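Local coordinates for cell division control protein Cdc48 (Mycobacterium smegmatis, PDB 5E7P) that probably binds and hydrolyses ATP as a Cdc48-type AAA ATPase with two nucleotide-binding modules, each holding ADP here, at residues R664-S669 against A695-S700. Numbering follows the deposited sequence.
Sequences RTAGKS and ALLRES
Residues 664-669 come nearest residues 695-700 where the chain leaves helix 656-666, CA of G667 lying 6.6 Å from CA of L697 on helix 690-707. CB of this leucine points toward the helix end, and its CG lies anti to the carbonyl carbon and beside the backbone N (chi1 -71°), which sends the branched end across the gap. Methyl CD1 leads: it meets CB of A666 at 3.7 Å and rests as closely on the backbone N of G667, covering the point where helical geometry stops. G667 has no side chain on the side toward L697, which leaves room there for methyl CD2 and lets the leucine settle against bare main chain. Alanine suits the preceding position because its single methyl fills the short distance to CD1 without pushing the two helices apart.

Beside L697, helix 690-707 uses one carbonyl twice. S700 OG bonds to the carbonyl O of L696 at 2.6 Å, while S700 N reaches the same oxygen from the opposite face of its plane at 2.9 Å; a small hydroxyl can thus fold back and have its polarity met in a buried place. L696 and S700 pack on A722 of helix 716-725, using a different flank of their helix from the one L697 uses. Residues 695-700 form part of the AAA+ lid domain, and the side chain of A666 is about 6 Å from a bound ADP. Only about 99 Å² is buried, all through van der Waals contact, which implies shape-dependent packing without directional bonds, joining this lid helix to a helix end near the nucleotide.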
loop_
_atom_site.group_PDB
_atom_site.type_symbol
_atom_site.label_atom_id
_atom_site.label_comp_id
_atom_site.label_asym_id
_atom_site.label_seq_id
_atom_site.Cartn_x
_atom_site.Cartn_y
_atom_site.Cartn_z
ATOM N N ARG A 664 -8.301 23.992 9.772
ATOM C CA ARG A 664 -7.145 23.956 10.665
ATOM C C ARG A 664 -6.265 22.730 10.443
ATOM O O ARG A 664 -5.039 22.829 10.480
ATOM C CB ARG A 664 -7.573 24.044 12.131
ATOM C CG ARG A 664 -7.904 25.450 12.581
ATOM C CD ARG A 664 -7.786 25.592 14.089
ATOM N NE ARG A 664 -7.759 26.999 14.476
ATOM C CZ ARG A 664 -8.846 27.741 14.652
ATOM N NH1 ARG A 664 -10.048 27.207 14.479
ATOM N NH2 ARG A 664 -8.733 29.017 14.996
ATOM N N THR A 665 -6.891 21.579 10.219
ATOM C CA THR A 665 -6.153 20.352 9.944
ATOM C C THR A 665 -5.318 20.491 8.674
ATOM O O THR A 665 -4.114 20.237 8.679
ATOM C CB THR A 665 -7.098 19.131 9.810
ATOM O OG1 THR A 665 -7.600 18.761 11.101
ATOM C CG2 THR A 665 -6.361 17.945 9.210
ATOM N N ALA A 666 -5.960 20.911 7.589
ATOM C CA ALA A 666 -5.288 21.001 6.299
ATOM C C ALA A 666 -4.369 22.218 6.190
ATOM O O ALA A 666 -3.339 22.166 5.516
ATOM C CB ALA A 666 -6.308 20.998 5.168
ATOM N N GLY A 667 -4.739 23.307 6.853
ATOM C CA GLY A 667 -3.982 24.542 6.749
ATOM C C GLY A 667 -3.017 24.769 7.893
ATOM O O GLY A 667 -2.577 25.895 8.125
ATOM N N LYS A 668 -2.672 23.696 8.598
ATOM C CA LYS A 668 -1.879 23.810 9.820
ATOM C C LYS A 668 -0.495 24.427 9.616
ATOM O O LYS A 668 -0.028 25.196 10.456
ATOM C CB LYS A 668 -1.755 22.453 10.522
ATOM C CG LYS A 668 -0.945 21.412 9.766
ATOM C CD LYS A 668 -0.521 20.281 10.689
ATOM C CE LYS A 668 0.252 20.814 11.894
ATOM N NZ LYS A 668 0.673 19.727 12.827
ATOM N N SER A 669 0.158 24.097 8.506
ATOM C CA SER A 669 1.519 24.567 8.277
ATOM C C SER A 669 1.617 25.617 7.172
ATOM O O SER A 669 2.713 25.968 6.732
ATOM C CB SER A 669 2.454 23.392 7.989
ATOM O OG SER A 669 2.739 22.671 9.174
ATOM N N ALA A 695 -9.797 22.291 -0.991
ATOM C CA ALA A 695 -9.454 22.888 -2.279
ATOM C C ALA A 695 -9.315 24.406 -2.182
ATOM O O ALA A 695 -8.564 25.017 -2.944
ATOM C CB ALA A 695 -10.487 22.513 -3.333
ATOM N N LEU A 696 -10.042 25.010 -1.248
ATOM C CA LEU A 696 -9.963 26.452 -1.042
ATOM C C LEU A 696 -8.611 26.848 -0.450
ATOM O O LEU A 696 -8.076 27.909 -0.761
ATOM C CB LEU A 696 -11.102 26.942 -0.145
ATOM C CG LEU A 696 -11.173 28.458 0.070
ATOM C CD1 LEU A 696 -11.355 29.186 -1.253
ATOM C CD2 LEU A 696 -12.283 28.832 1.042
ATOM N N LEU A 697 -8.061 25.986 0.399
ATOM C CA LEU A 697 -6.750 26.224 0.996
ATOM C C LEU A 697 -5.650 25.984 -0.026
ATOM O O LEU A 697 -4.663 26.718 -0.080
ATOM C CB LEU A 697 -6.535 25.307 2.200
ATOM C CG LEU A 697 -7.351 25.612 3.455
ATOM C CD1 LEU A 697 -7.244 24.458 4.438
ATOM C CD2 LEU A 697 -6.875 26.905 4.091
ATOM N N ARG A 698 -5.830 24.936 -0.821
ATOM C CA ARG A 698 -4.929 24.608 -1.917
ATOM C C ARG A 698 -4.851 25.765 -2.906
ATOM O O ARG A 698 -3.763 26.200 -3.289
ATOM C CB ARG A 698 -5.433 23.348 -2.619
ATOM C CG ARG A 698 -4.781 23.035 -3.956
ATOM C CD ARG A 698 -5.641 22.027 -4.711
ATOM N NE ARG A 698 -4.929 21.377 -5.806
ATOM C CZ ARG A 698 -4.863 21.858 -7.043
ATOM N NH1 ARG A 698 -5.465 23.003 -7.338
ATOM N NH2 ARG A 698 -4.193 21.196 -7.980
ATOM N N GLU A 699 -6.014 26.268 -3.305
ATOM C CA GLU A 699 -6.086 27.373 -4.247
ATOM C C GLU A 699 -5.550 28.658 -3.631
ATOM O O GLU A 699 -4.884 29.443 -4.305
ATOM C CB GLU A 699 -7.523 27.573 -4.725
ATOM C CG GLU A 699 -7.667 28.581 -5.845
ATOM C CD GLU A 699 -6.911 28.181 -7.104
ATOM O OE1 GLU A 699 -6.734 26.965 -7.344
ATOM O OE2 GLU A 699 -6.495 29.090 -7.855
ATOM N N SER A 700 -5.843 28.872 -2.350
ATOM C CA SER A 700 -5.369 30.060 -1.646
ATOM C C SER A 700 -3.848 30.097 -1.605
ATOM O O SER A 700 -3.234 31.120 -1.916
ATOM C CB SER A 700 -5.925 30.114 -0.221
ATOM O OG SER A 700 -7.329 30.307 -0.223
#